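Local coordinates for protein 7,8-dihydro-6-hydroxymethylpterin pyrophosphokinase-dihydropteroate synthase (Plasmodium falciparum, PDB 6JWV) that probably catalyses two successive steps of folate biosynthesis, pyrophosphorylation of 6-hydroxymethyl-7,8-dihydropterin with ATP and condensation of the product with 4-aminobenzoate to 7,8-dihydropteroate, at residues Pro454-Phe459 with Pro477-Asp482; Val498-Asp503 with Ser525-His530; Pro601-Tyr606 with Leu684-Asp689. The protein carries 1 engineered substitution. All coordinates share one frame; numbering follows the deposited sequence.

Interaction 1 (Pro454-Phe459 with Pro477-Asp482); sequences PVLQLF and PIISID. With XTZ (4-{[(2-amino-4-oxo-3,4,7,8-tetrahydropteridin-6-yl)methyl]amino}-N-(1,3-thiazol-2-yl)benzenesulfonamide), chain C.
Leu-456 on helix 448-464 packs against Ile-479 on strand 478-482 in the TIM barrel of the dihydropteroate synthase part. This is helix-on-strand packing of a beta/alpha barrel. The helix precedes the strand in the chain, and the two short segments run antiparallel at 173°, with their axes 11.7 Å apart. No hydrogen bond crosses between them, so the contact is made by apolar side chains alone.

The tight part is at Leu-456. Its CD2 lies 3.6 Å from CG2 of Ile-479, and the two side chains pass alongside each other, heading opposite ways. The CG2 branch of Ile-479 is anti to the backbone N, while CG1 stands beside that N (chi1 -55°). CG2 goes to Leu-456, and the CG1 branch, turned at chi2, brings CD1 to Phe-459.

The contacts around it are longer. Leu-456 CD1 is 4.2 Å from CD1 of Ile-481, and Phe-459 CE2 is 4.2 Å from CD1 of Ile-479. The Phe-459 ring meets Pro-477 obliquely, with CZ 3.9 Å from CG. Helix 411-424 packs here, where Met-418 touches both Phe-459 and Ile-479. On the outer side of the helix, Gln-457 is exposed and Leu-458 partly exposed; both point clear of the strand.

The strand's other face serves the pterin pocket. Ser-480 points away from the helix, and its OG bonds to Asp-430. At the strand end, OD2 of Asp-482 accepts a nearly straight hydrogen bond from N8 of the bound pterin-sulfathiazole adduct, 2.7 Å long at 163°.

Interaction 2 (Val498-Asp503 with Ser525-His530); sequences VDILND and SVVLMH. With XTZ (4-{[(2-amino-4-oxo-3,4,7,8-tetrahydropteridin-6-yl)methyl]amino}-N-(1,3-thiazol-2-yl)benzenesulfonamide), chain C; ACT (acetate ion), chain I.
Two neighbouring parallel strands of the TIM barrel, 500-503 and 525-529, form this contact and carry part of the pterin site. Backbone bonds alternate between them. Leu-501 N donates to Ser-525 O at 3.1 Å, and Leu-501 O accepts from Val-527 N at 2.8 Å. Asp-503 N then bonds to Val-527 O. The last bond, Met-529 N to Asp-503 O, is weak.

Side chains sort by face. Leu-501 CD2 lies 3.9 Å from Val-526 CG2, the two side chains running alongside. On the other face, Ile-500 CG2 meets Val-527 CG2, and Asn-502 faces the ligand. With CG anti to the backbone N (chi1 173°), the Asn-502 amide reads the pterin twice: OD1 accepts from N1 at 2.8 Å, and ND2 donates to N3 at 3.1 Å. ND2 also bonds to Asp-430, which probably helps fix the rotation of the amide. Val-527 CG1 lies 3.7 Å from Asn-502 OD1. Met-529 SD lies 3.4 Å from pterin N2.

Strand 478-482 flanks 500-503, and strand 572-575 flanks 525-529. Helix 547-564 packs over Val-526 and Leu-528 on the outer face.

Interaction 3 (Pro601-Tyr606 with Leu684-Asp689); sequences PLFIGY and LIRVHD. With XTZ (4-{[(2-amino-4-oxo-3,4,7,8-tetrahydropteridin-6-yl)methyl]amino}-N-(1,3-thiazol-2-yl)benzenesulfonamide), chain C.
Phe-603 and Arg-686 meet against one face of the bound pterin, on adjacent parallel strands, the last two of the eight in the barrel. The arginine CD sits at the edge of the phenyl ring, 3.6 Å from CE1. The same CE1 lies 3.4 Å from pterin N1. Arg-686 is extended from CG to NE, which carries its guanidinium against that same face of the pterin. Pterin N8 lies over the centre of that group, 3.3 Å above its plane. Asp-430 holds NE in a salt bridge, and this probably helps keep the guanidinium in place.

On the opposite face of the sheet, Tyr-606 turns its ring back over the second strand. Its OH touches Val-687 CG1 at 3.4 Å and Ile-685 CD1 at 3.5 Å. Ile-604 CG1 packs on Ile-685 CG2.

The backbones set this register. Leu-684 N donates to Leu-602 O at 2.8 Å. Ile-604 N bonds to Leu-684 O at 2.9 Å, and Arg-686 N bonds to Ile-604 O at 2.8 Å. Farther out, Lys-609 bonds to both Gly-605 O and the ligand.

Strand 684-687 is bordered by 390-396. On the other side, the 601-606 backbone bonds to Phe-574 of strand 572-575, which closes the ring. Helix 662-680 packs over Ile-604 and Tyr-606.

All three contacts belong to one barrel. Interaction 1 joins a helix to a strand, whereas interactions 2 and 3 join strand to strand through backbone hydrogen bonds. Interactions 1 and 2 are neighbours in the sheet: Ile-481 N lies 2.9 Å from Ile-500 O, a probable hydrogen bond. Interaction 3 meets interaction 2 through Val-527 CG2 and Phe-603 CD2, 3.6 Å apart. It meets interaction 1 through Asp-482 OD2 and Arg-686 NH2, a long, weak ion pair. Each contact reaches the pterin with different chemistry: Asp-482 brings a carboxylate, Asn-502 an amide and Arg-686 a guanidinium face. The helix of interaction 1 carries the exposed Gln-457, while the touching residues of all three are almost all buried.

Interaction 1 (Pro454-Phe459 with Pro477-Asp482)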
loop_
_atom_site.group_PDB
_atom_site.type_symbol
_atom_site.label_atom_id
_atom_site.label_comp_id
_atom_site.label_asym_id
_atom_site.label_seq_id
_atom_site.Cartn_x
_atom_site.Cartn_y
_atom_site.Cartn_z
ATOM N N PRO A 454 -36.150 -20.413 9.940
ATOM C CA PRO A 454 -35.842 -21.177 11.154
ATOM C C PRO A 454 -34.465 -20.859 11.755
ATOM O O PRO A 454 -34.389 -20.583 12.963
ATOM C CB PRO A 454 -35.893 -22.622 10.661
ATOM C CG PRO A 454 -36.989 -22.588 9.671
ATOM C CD PRO A 454 -36.775 -21.294 8.931
ATOM N N VAL A 455 -33.418 -20.869 10.919
ATOM C CA VAL A 455 -32.050 -20.570 11.347
ATOM C C VAL A 455 -31.961 -19.188 11.991
ATOM O O VAL A 455 -31.333 -19.031 13.044
ATOM C CB VAL A 455 -31.033 -20.678 10.194
ATOM C CG1 VAL A 455 -29.628 -20.355 10.694
ATOM C CG2 VAL A 455 -31.051 -22.070 9.577
ATOM N N LEU A 456 -32.608 -18.203 11.373
ATOM C CA LEU A 456 -32.636 -16.850 11.920
ATOM C C LEU A 456 -33.488 -16.768 13.170
ATOM O O LEU A 456 -33.147 -16.051 14.101
ATOM C CB LEU A 456 -33.080 -15.812 10.871
ATOM C CG LEU A 456 -32.080 -15.599 9.728
ATOM C CD1 LEU A 456 -32.703 -14.913 8.524
ATOM C CD2 LEU A 456 -30.874 -14.833 10.228
ATOM N N GLN A 457 -34.578 -17.527 13.203
ATOM C CA GLN A 457 -35.484 -17.503 14.348
ATOM C C GLN A 457 -34.804 -18.146 15.542
ATOM O O GLN A 457 -34.908 -17.638 16.670
ATOM C CB GLN A 457 -36.815 -18.174 14.015
ATOM C CG GLN A 457 -38.019 -17.372 14.496
ATOM C CD GLN A 457 -39.173 -17.320 13.491
ATOM O OE1 GLN A 457 -39.863 -16.293 13.388
ATOM N NE2 GLN A 457 -39.403 -18.426 12.757
ATOM N N LEU A 458 -34.067 -19.225 15.277
ATOM C CA LEU A 458 -33.311 -19.906 16.316
ATOM C C LEU A 458 -32.152 -19.059 16.842
ATOM O O LEU A 458 -31.971 -18.975 18.059
ATOM C CB LEU A 458 -32.834 -21.284 15.855
ATOM C CG LEU A 458 -32.153 -22.191 16.894
ATOM C CD1 LEU A 458 -32.983 -22.397 18.165
ATOM C CD2 LEU A 458 -31.783 -23.518 16.243
ATOM N N PHE A 459 -31.392 -18.425 15.940
ATOM C CA PHE A 459 -30.301 -17.542 16.349
ATOM C C PHE A 459 -30.791 -16.475 17.322
ATOM O O PHE A 459 -30.158 -16.244 18.353
ATOM C CB PHE A 459 -29.588 -16.857 15.170
ATOM C CG PHE A 459 -28.548 -15.870 15.621
ATOM C CD1 PHE A 459 -27.257 -16.301 15.956
ATOM C CD2 PHE A 459 -28.878 -14.525 15.800
ATOM C CE1 PHE A 459 -26.307 -15.407 16.422
ATOM C CE2 PHE A 459 -27.931 -13.623 16.271
ATOM C CZ PHE A 459 -26.644 -14.065 16.577
ATOM N N PRO A 477 -23.715 -9.475 16.474
ATOM C CA PRO A 477 -23.374 -9.252 15.087
ATOM C C PRO A 477 -24.545 -8.615 14.344
ATOM O O PRO A 477 -25.718 -8.782 14.722
ATOM C CB PRO A 477 -23.103 -10.659 14.556
ATOM C CG PRO A 477 -23.979 -11.527 15.399
ATOM C CD PRO A 477 -23.946 -10.904 16.768
ATOM N N ILE A 478 -24.188 -7.855 13.319
ATOM C CA ILE A 478 -25.116 -7.392 12.330
ATOM C C ILE A 478 -25.499 -8.603 11.451
ATOM O O ILE A 478 -24.639 -9.444 11.116
ATOM C CB ILE A 478 -24.479 -6.218 11.561
ATOM C CG1 ILE A 478 -24.311 -5.031 12.534
ATOM C CG2 ILE A 478 -25.284 -5.847 10.314
ATOM C CD1 ILE A 478 -23.147 -4.115 12.218
ATOM N N ILE A 479 -26.789 -8.709 11.135
ATOM C CA ILE A 479 -27.300 -9.821 10.336
ATOM C C ILE A 479 -27.699 -9.317 8.956
ATOM O O ILE A 479 -28.599 -8.471 8.793
ATOM C CB ILE A 479 -28.500 -10.568 11.004
ATOM C CG1 ILE A 479 -28.163 -11.068 12.416
ATOM C CG2 ILE A 479 -28.984 -11.724 10.140
ATOM C CD1 ILE A 479 -27.023 -12.073 12.490
ATOM N N SER A 480 -27.017 -9.866 7.966
ATOM C CA SER A 480 -27.324 -9.594 6.584
ATOM C C SER A 480 -27.963 -10.832 5.941
ATOM O O SER A 480 -27.455 -11.940 6.086
ATOM C CB SER A 480 -26.033 -9.183 5.886
ATOM O OG SER A 480 -25.987 -9.680 4.572
ATOM N N ILE A 481 -29.075 -10.649 5.235
ATOM C CA ILE A 481 -29.667 -11.751 4.434
ATOM C C ILE A 481 -29.451 -11.620 2.914
ATOM O O ILE A 481 -29.871 -10.656 2.297
ATOM C CB ILE A 481 -31.156 -12.025 4.790
ATOM C CG1 ILE A 481 -31.662 -13.275 4.041
ATOM C CG2 ILE A 481 -32.009 -10.774 4.573
ATOM C CD1 ILE A 481 -33.004 -13.795 4.478
ATOM N N ASP A 482 -28.785 -12.615 2.338
ATOM C CA ASP A 482 -28.522 -12.718 0.905
ATOM C C ASP A 482 -29.777 -13.280 0.236
ATOM O O ASP A 482 -30.008 -14.472 0.218
ATOM C CB ASP A 482 -27.320 -13.636 0.693
ATOM C CG ASP A 482 -26.827 -13.679 -0.740
ATOM O OD1 ASP A 482 -27.596 -13.468 -1.704
ATOM O OD2 ASP A 482 -25.634 -13.976 -0.922
HETATM O O3 XTZ C . -19.591 -11.485 -4.309
HETATM C C16 XTZ C . -20.680 -11.518 -3.700
HETATM N N2 XTZ C . -21.217 -10.393 -3.207
HETATM C C3 XTZ C . -21.419 -12.793 -3.505
HETATM N N4 XTZ C . -20.983 -13.992 -3.970
HETATM C C4 XTZ C . -21.721 -15.122 -3.749
HETATM C C15 XTZ C . -23.032 -15.105 -2.995
HETATM N N8 XTZ C . -23.432 -13.784 -2.532
HETATM C C2 XTZ C . -22.701 -12.689 -2.748
HETATM N N3 XTZ C . -23.116 -11.473 -2.296
HETATM C C1 XTZ C . -22.381 -10.362 -2.537
HETATM N N1 XTZ C . -22.813 -9.167 -2.089
HETATM C C5 XTZ C . -21.264 -16.471 -4.249
HETATM N N5 XTZ C . -21.434 -16.595 -5.697
HETATM C C6 XTZ C . -20.433 -17.021 -6.532
HETATM C C14 XTZ C . -19.633 -18.098 -6.128
HETATM C C13 XTZ C . -18.612 -18.540 -6.949
HETATM C C9 XTZ C . -18.354 -17.936 -8.185
HETATM C C8 XTZ C . -19.158 -16.859 -8.610
HETATM C C7 XTZ C . -20.197 -16.406 -7.785
HETATM S S1 XTZ C . -17.153 -18.530 -9.079
HETATM O O1 XTZ C . -15.867 -18.341 -8.508
HETATM O O2 XTZ C . -17.132 -17.842 -10.344
HETATM N N6 XTZ C . -17.377 -20.130 -9.253
HETATM C C10 XTZ C . -17.068 -21.118 -8.347
HETATM S S2 XTZ C . -16.883 -22.789 -8.772
HETATM C C12 XTZ C . -16.543 -23.267 -7.135
HETATM C C11 XTZ C . -16.601 -22.107 -6.352
HETATM N N7 XTZ C . -16.887 -20.933 -7.012
#

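Interaction 2 (Val498-Asp503 with Ser525-His530)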
loop_
_atom_site.group_PDB
_atom_site.type_symbol
_atom_site.label_atom_id
_atom_site.label_comp_id
_atom_site.label_asym_id
_atom_site.label_seq_id
_atom_site.Cartn_x
_atom_site.Cartn_y
_atom_site.Cartn_z
ATOM N N VAL A 498 -33.277 -9.696 10.779
ATOM C CA VAL A 498 -32.168 -9.205 9.950
ATOM C C VAL A 498 -31.963 -7.701 10.074
ATOM O O VAL A 498 -32.872 -6.983 10.499
ATOM C CB VAL A 498 -32.316 -9.604 8.461
ATOM C CG1 VAL A 498 -32.301 -11.122 8.294
ATOM C CG2 VAL A 498 -33.547 -8.967 7.831
ATOM N N ASP A 499 -30.766 -7.238 9.716
ATOM C CA ASP A 499 -30.474 -5.804 9.633
ATOM C C ASP A 499 -30.248 -5.298 8.194
ATOM O O ASP A 499 -30.640 -4.179 7.873
ATOM C CB ASP A 499 -29.273 -5.447 10.505
ATOM C CG ASP A 499 -29.373 -6.026 11.913
ATOM O OD1 ASP A 499 -30.337 -5.691 12.624
ATOM O OD2 ASP A 499 -28.482 -6.815 12.310
ATOM N N ILE A 500 -29.642 -6.121 7.337
ATOM C CA ILE A 500 -29.228 -5.696 6.000
ATOM C C ILE A 500 -29.805 -6.619 4.940
ATOM O O ILE A 500 -29.872 -7.830 5.151
ATOM C CB ILE A 500 -27.676 -5.669 5.866
ATOM C CG1 ILE A 500 -27.066 -4.632 6.821
ATOM C CG2 ILE A 500 -27.235 -5.386 4.428
ATOM C CD1 ILE A 500 -25.554 -4.623 6.886
ATOM N N LEU A 501 -30.199 -6.039 3.804
ATOM C CA LEU A 501 -30.509 -6.787 2.604
ATOM C C LEU A 501 -29.296 -6.864 1.695
ATOM O O LEU A 501 -28.825 -5.838 1.228
ATOM C CB LEU A 501 -31.654 -6.105 1.850
ATOM C CG LEU A 501 -32.052 -6.618 0.459
ATOM C CD1 LEU A 501 -32.563 -8.044 0.549
ATOM C CD2 LEU A 501 -33.099 -5.699 -0.137
ATOM N N ASN A 502 -28.789 -8.069 1.441
ATOM C CA ASN A 502 -27.752 -8.279 0.423
ATOM C C ASN A 502 -28.459 -8.766 -0.840
ATOM O O ASN A 502 -28.809 -9.953 -0.970
ATOM C CB ASN A 502 -26.671 -9.259 0.924
ATOM C CG ASN A 502 -25.652 -9.643 -0.146
ATOM O OD1 ASN A 502 -25.471 -8.955 -1.151
ATOM N ND2 ASN A 502 -24.976 -10.754 0.074
ATOM N N ASP A 503 -28.716 -7.816 -1.742
ATOM C CA ASP A 503 -29.446 -8.062 -2.991
ATOM C C ASP A 503 -28.471 -8.135 -4.163
ATOM O O ASP A 503 -27.940 -7.109 -4.621
ATOM C CB ASP A 503 -30.500 -6.974 -3.230
ATOM C CG ASP A 503 -31.527 -7.360 -4.318
ATOM O OD1 ASP A 503 -31.143 -7.794 -5.446
ATOM O OD2 ASP A 503 -32.741 -7.197 -4.043
ATOM N N SER A 525 -30.337 -1.044 5.958
ATOM C CA SER A 525 -29.245 -0.875 4.982
ATOM C C SER A 525 -29.270 -1.962 3.902
ATOM O O SER A 525 -29.944 -2.999 4.069
ATOM C CB SER A 525 -27.901 -0.799 5.685
ATOM O OG SER A 525 -27.886 0.344 6.512
ATOM N N VAL A 526 -28.553 -1.723 2.800
ATOM C CA VAL A 526 -28.669 -2.583 1.633
ATOM C C VAL A 526 -27.346 -2.680 0.863
ATOM O O VAL A 526 -26.711 -1.665 0.581
ATOM C CB VAL A 526 -29.870 -2.118 0.736
ATOM C CG1 VAL A 526 -29.684 -0.673 0.215
ATOM C CG2 VAL A 526 -30.188 -3.120 -0.379
ATOM N N VAL A 527 -26.940 -3.900 0.528
ATOM C CA VAL A 527 -25.822 -4.134 -0.390
ATOM C C VAL A 527 -26.340 -4.225 -1.832
ATOM O O VAL A 527 -27.180 -5.061 -2.141
ATOM C CB VAL A 527 -25.026 -5.416 -0.021
ATOM C CG1 VAL A 527 -23.830 -5.608 -0.940
ATOM C CG2 VAL A 527 -24.527 -5.336 1.401
ATOM N N LEU A 528 -25.821 -3.366 -2.711
ATOM C CA LEU A 528 -26.166 -3.388 -4.147
ATOM C C LEU A 528 -25.055 -4.044 -4.943
ATOM O O LEU A 528 -23.954 -3.522 -4.997
ATOM C CB LEU A 528 -26.436 -1.957 -4.671
ATOM C CG LEU A 528 -27.670 -1.200 -4.151
ATOM C CD1 LEU A 528 -27.795 0.201 -4.756
ATOM C CD2 LEU A 528 -28.962 -2.001 -4.356
ATOM N N MET A 529 -25.338 -5.188 -5.555
ATOM C CA MET A 529 -24.302 -5.944 -6.301
ATOM C C MET A 529 -24.517 -5.892 -7.804
ATOM O O MET A 529 -25.662 -5.970 -8.262
ATOM C CB MET A 529 -24.241 -7.407 -5.850
ATOM C CG MET A 529 -22.864 -8.048 -6.008
ATOM S SD MET A 529 -22.823 -9.864 -6.137
ATOM C CE MET A 529 -23.717 -10.105 -7.682
ATOM N N HIS A 530 -23.423 -5.756 -8.558
ATOM C CA HIS A 530 -23.475 -5.882 -10.017
ATOM C C HIS A 530 -23.349 -7.343 -10.468
ATOM O O HIS A 530 -22.391 -8.033 -10.107
ATOM C CB HIS A 530 -22.411 -5.027 -10.720
ATOM C CG HIS A 530 -22.391 -5.215 -12.204
ATOM N ND1 HIS A 530 -21.672 -6.219 -12.816
ATOM C CD2 HIS A 530 -23.056 -4.572 -13.195
ATOM C CE1 HIS A 530 -21.883 -6.178 -14.120
ATOM N NE2 HIS A 530 -22.715 -5.184 -14.378
HETATM O O3 XTZ C . -19.591 -11.485 -4.309
HETATM C C16 XTZ C . -20.680 -11.518 -3.700
HETATM N N2 XTZ C . -21.217 -10.393 -3.207
HETATM C C3 XTZ C . -21.419 -12.793 -3.505
HETATM N N4 XTZ C . -20.983 -13.992 -3.970
HETATM C C4 XTZ C . -21.721 -15.122 -3.749
HETATM C C15 XTZ C . -23.032 -15.105 -2.995
HETATM N N8 XTZ C . -23.432 -13.784 -2.532
HETATM C C2 XTZ C . -22.701 -12.689 -2.748
HETATM N N3 XTZ C . -23.116 -11.473 -2.296
HETATM C C1 XTZ C . -22.381 -10.362 -2.537
HETATM N N1 XTZ C . -22.813 -9.167 -2.089
HETATM C C5 XTZ C . -21.264 -16.471 -4.249
HETATM N N5 XTZ C . -21.434 -16.595 -5.697
HETATM C C6 XTZ C . -20.433 -17.021 -6.532
HETATM C C14 XTZ C . -19.633 -18.098 -6.128
HETATM C C13 XTZ C . -18.612 -18.540 -6.949
HETATM C C9 XTZ C . -18.354 -17.936 -8.185
HETATM C C8 XTZ C . -19.158 -16.859 -8.610
HETATM C C7 XTZ C . -20.197 -16.406 -7.785
HETATM S S1 XTZ C . -17.153 -18.530 -9.079
HETATM O O1 XTZ C . -15.867 -18.341 -8.508
HETATM O O2 XTZ C . -17.132 -17.842 -10.344
HETATM N N6 XTZ C . -17.377 -20.130 -9.253
HETATM C C10 XTZ C . -17.068 -21.118 -8.347
HETATM S S2 XTZ C . -16.883 -22.789 -8.772
HETATM C C12 XTZ C . -16.543 -23.267 -7.135
HETATM C C11 XTZ C . -16.601 -22.107 -6.352
HETATM N N7 XTZ C . -16.887 -20.933 -7.012
HETATM C C ACT I . -23.338 -3.620 -17.407
HETATM O O ACT I . -23.747 -4.759 -17.081
HETATM O OXT ACT I . -22.923 -3.366 -18.548
HETATM C CH3 ACT I . -23.328 -2.491 -16.435
HETATM O O HOH W 1 -29.825 -2.078 8.775
#

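Interaction 3 (Pro601-Tyr606 with Leu684-Asp689)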
loop_
_atom_site.group_PDB
_atom_site.type_symbol
_atom_site.label_atom_id
_atom_site.label_comp_id
_atom_site.label_asym_id
_atom_site.label_seq_id
_atom_site.Cartn_x
_atom_site.Cartn_y
_atom_site.Cartn_z
ATOM N N PRO A 601 -19.190 3.479 0.289
ATOM C CA PRO A 601 -19.143 2.268 1.120
ATOM C C PRO A 601 -18.986 1.041 0.227
ATOM O O PRO A 601 -19.790 0.836 -0.687
ATOM C CB PRO A 601 -20.501 2.264 1.831
ATOM C CG PRO A 601 -21.007 3.652 1.738
ATOM C CD PRO A 601 -20.470 4.194 0.450
ATOM N N LEU A 602 -17.950 0.250 0.471
ATOM C CA LEU A 602 -17.614 -0.832 -0.427
ATOM C C LEU A 602 -17.679 -2.217 0.233
ATOM O O LEU A 602 -17.127 -2.435 1.314
ATOM C CB LEU A 602 -16.267 -0.573 -1.114
ATOM C CG LEU A 602 -15.737 -1.620 -2.107
ATOM C CD1 LEU A 602 -16.579 -1.719 -3.373
ATOM C CD2 LEU A 602 -14.290 -1.336 -2.457
ATOM N N PHE A 603 -18.357 -3.142 -0.445
ATOM C CA PHE A 603 -18.567 -4.510 0.011
ATOM C C PHE A 603 -18.024 -5.373 -1.129
ATOM O O PHE A 603 -18.362 -5.139 -2.279
ATOM C CB PHE A 603 -20.075 -4.694 0.181
ATOM C CG PHE A 603 -20.507 -6.001 0.800
ATOM C CD1 PHE A 603 -20.470 -7.200 0.077
ATOM C CD2 PHE A 603 -21.058 -6.021 2.077
ATOM C CE1 PHE A 603 -20.928 -8.398 0.634
ATOM C CE2 PHE A 603 -21.520 -7.215 2.637
ATOM C CZ PHE A 603 -21.450 -8.407 1.912
ATOM N N ILE A 604 -17.130 -6.315 -0.837
ATOM C CA ILE A 604 -16.644 -7.254 -1.880
ATOM C C ILE A 604 -16.613 -8.698 -1.366
ATOM O O ILE A 604 -16.316 -8.934 -0.192
ATOM C CB ILE A 604 -15.262 -6.860 -2.491
ATOM C CG1 ILE A 604 -14.113 -7.009 -1.480
ATOM C CG2 ILE A 604 -15.287 -5.446 -3.085
ATOM C CD1 ILE A 604 -12.745 -7.085 -2.121
ATOM N N GLY A 605 -16.938 -9.644 -2.241
ATOM C CA GLY A 605 -16.856 -11.054 -1.929
ATOM C C GLY A 605 -15.953 -11.758 -2.917
ATOM O O GLY A 605 -16.338 -11.972 -4.062
ATOM N N TYR A 606 -14.745 -12.101 -2.483
ATOM C CA TYR A 606 -13.770 -12.787 -3.331
ATOM C C TYR A 606 -13.647 -14.254 -2.936
ATOM O O TYR A 606 -13.086 -15.057 -3.691
ATOM C CB TYR A 606 -12.385 -12.130 -3.220
ATOM C CG TYR A 606 -11.889 -11.980 -1.788
ATOM C CD1 TYR A 606 -11.351 -13.069 -1.081
ATOM C CD2 TYR A 606 -11.969 -10.737 -1.130
ATOM C CE1 TYR A 606 -10.933 -12.933 0.239
ATOM C CE2 TYR A 606 -11.527 -10.588 0.184
ATOM C CZ TYR A 606 -11.008 -11.685 0.862
ATOM O OH TYR A 606 -10.583 -11.522 2.157
ATOM N N LEU A 684 -16.186 -3.549 3.712
ATOM C CA LEU A 684 -16.620 -4.908 4.100
ATOM C C LEU A 684 -16.107 -5.964 3.140
ATOM O O LEU A 684 -16.233 -5.820 1.915
ATOM C CB LEU A 684 -18.152 -4.997 4.241
ATOM C CG LEU A 684 -18.834 -4.054 5.252
ATOM C CD1 LEU A 684 -19.366 -2.820 4.535
ATOM C CD2 LEU A 684 -19.960 -4.734 6.011
ATOM N N ILE A 685 -15.511 -7.013 3.697
ATOM C CA ILE A 685 -15.109 -8.210 2.923
ATOM C C ILE A 685 -15.924 -9.418 3.357
ATOM O O ILE A 685 -16.127 -9.642 4.544
ATOM C CB ILE A 685 -13.588 -8.494 2.956
ATOM C CG1 ILE A 685 -13.047 -8.565 4.412
ATOM C CG2 ILE A 685 -12.853 -7.471 2.083
ATOM C CD1 ILE A 685 -11.632 -9.087 4.517
ATOM N N ARG A 686 -16.431 -10.154 2.375
ATOM C CA ARG A 686 -17.377 -11.242 2.596
ATOM C C ARG A 686 -16.667 -12.592 2.439
ATOM O O ARG A 686 -16.374 -12.996 1.322
ATOM C CB ARG A 686 -18.545 -11.121 1.615
ATOM C CG ARG A 686 -19.652 -12.131 1.839
ATOM C CD ARG A 686 -20.707 -12.031 0.753
ATOM N NE ARG A 686 -21.718 -13.091 0.860
ATOM C CZ ARG A 686 -21.653 -14.277 0.257
ATOM N NH1 ARG A 686 -20.627 -14.627 -0.524
ATOM N NH2 ARG A 686 -22.639 -15.131 0.449
ATOM N N VAL A 687 -16.417 -13.286 3.552
ATOM C CA VAL A 687 -15.517 -14.449 3.544
ATOM C C VAL A 687 -16.097 -15.710 4.202
ATOM O O VAL A 687 -16.935 -15.638 5.125
ATOM C CB VAL A 687 -14.108 -14.144 4.176
ATOM C CG1 VAL A 687 -13.334 -13.111 3.383
ATOM C CG2 VAL A 687 -14.219 -13.691 5.625
ATOM N N HIS A 688 -15.629 -16.859 3.709
ATOM C CA HIS A 688 -15.868 -18.162 4.330
ATOM C C HIS A 688 -15.020 -18.369 5.578
ATOM O O HIS A 688 -15.528 -18.881 6.579
ATOM C CB HIS A 688 -15.584 -19.291 3.348
ATOM C CG HIS A 688 -16.563 -19.359 2.225
ATOM N ND1 HIS A 688 -16.312 -18.802 0.989
ATOM C CD2 HIS A 688 -17.805 -19.896 2.155
ATOM C CE1 HIS A 688 -17.357 -18.996 0.204
ATOM N NE2 HIS A 688 -18.274 -19.660 0.887
ATOM N N ASP A 689 -13.748 -17.960 5.512
ATOM C CA ASP A 689 -12.747 -18.274 6.534
ATOM C C ASP A 689 -12.504 -17.128 7.501
ATOM O O ASP A 689 -11.490 -16.429 7.395
ATOM C CB ASP A 689 -11.452 -18.721 5.854
ATOM C CG ASP A 689 -11.708 -19.745 4.745
ATOM O OD1 ASP A 689 -12.170 -20.857 5.056
ATOM O OD2 ASP A 689 -11.462 -19.445 3.560
HETATM O O3 XTZ C . -19.591 -11.485 -4.309
HETATM C C16 XTZ C . -20.680 -11.518 -3.700
HETATM N N2 XTZ C . -21.217 -10.393 -3.207
HETATM C C3 XTZ C . -21.419 -12.793 -3.505
HETATM N N4 XTZ C . -20.983 -13.992 -3.970
HETATM C C4 XTZ C . -21.721 -15.122 -3.749
HETATM C C15 XTZ C . -23.032 -15.105 -2.995
HETATM N N8 XTZ C . -23.432 -13.784 -2.532
HETATM C C2 XTZ C . -22.701 -12.689 -2.748
HETATM N N3 XTZ C . -23.116 -11.473 -2.296
HETATM C C1 XTZ C . -22.381 -10.362 -2.537
HETATM N N1 XTZ C . -22.813 -9.167 -2.089
HETATM C C5 XTZ C . -21.264 -16.471 -4.249
HETATM N N5 XTZ C . -21.434 -16.595 -5.697
HETATM C C6 XTZ C . -20.433 -17.021 -6.532
HETATM C C14 XTZ C . -19.633 -18.098 -6.128
HETATM C C13 XTZ C . -18.612 -18.540 -6.949
HETATM C C9 XTZ C . -18.354 -17.936 -8.185
HETATM C C8 XTZ C . -19.158 -16.859 -8.610
HETATM C C7 XTZ C . -20.197 -16.406 -7.785
HETATM S S1 XTZ C . -17.153 -18.530 -9.079
HETATM O O1 XTZ C . -15.867 -18.341 -8.508
HETATM O O2 XTZ C . -17.132 -17.842 -10.344
HETATM N N6 XTZ C . -17.377 -20.130 -9.253
HETATM C C10 XTZ C . -17.068 -21.118 -8.347
HETATM S S2 XTZ C . -16.883 -22.789 -8.772
HETATM C C12 XTZ C . -16.543 -23.267 -7.135
HETATM C C11 XTZ C . -16.601 -22.107 -6.352
HETATM N N7 XTZ C . -16.887 -20.933 -7.012
#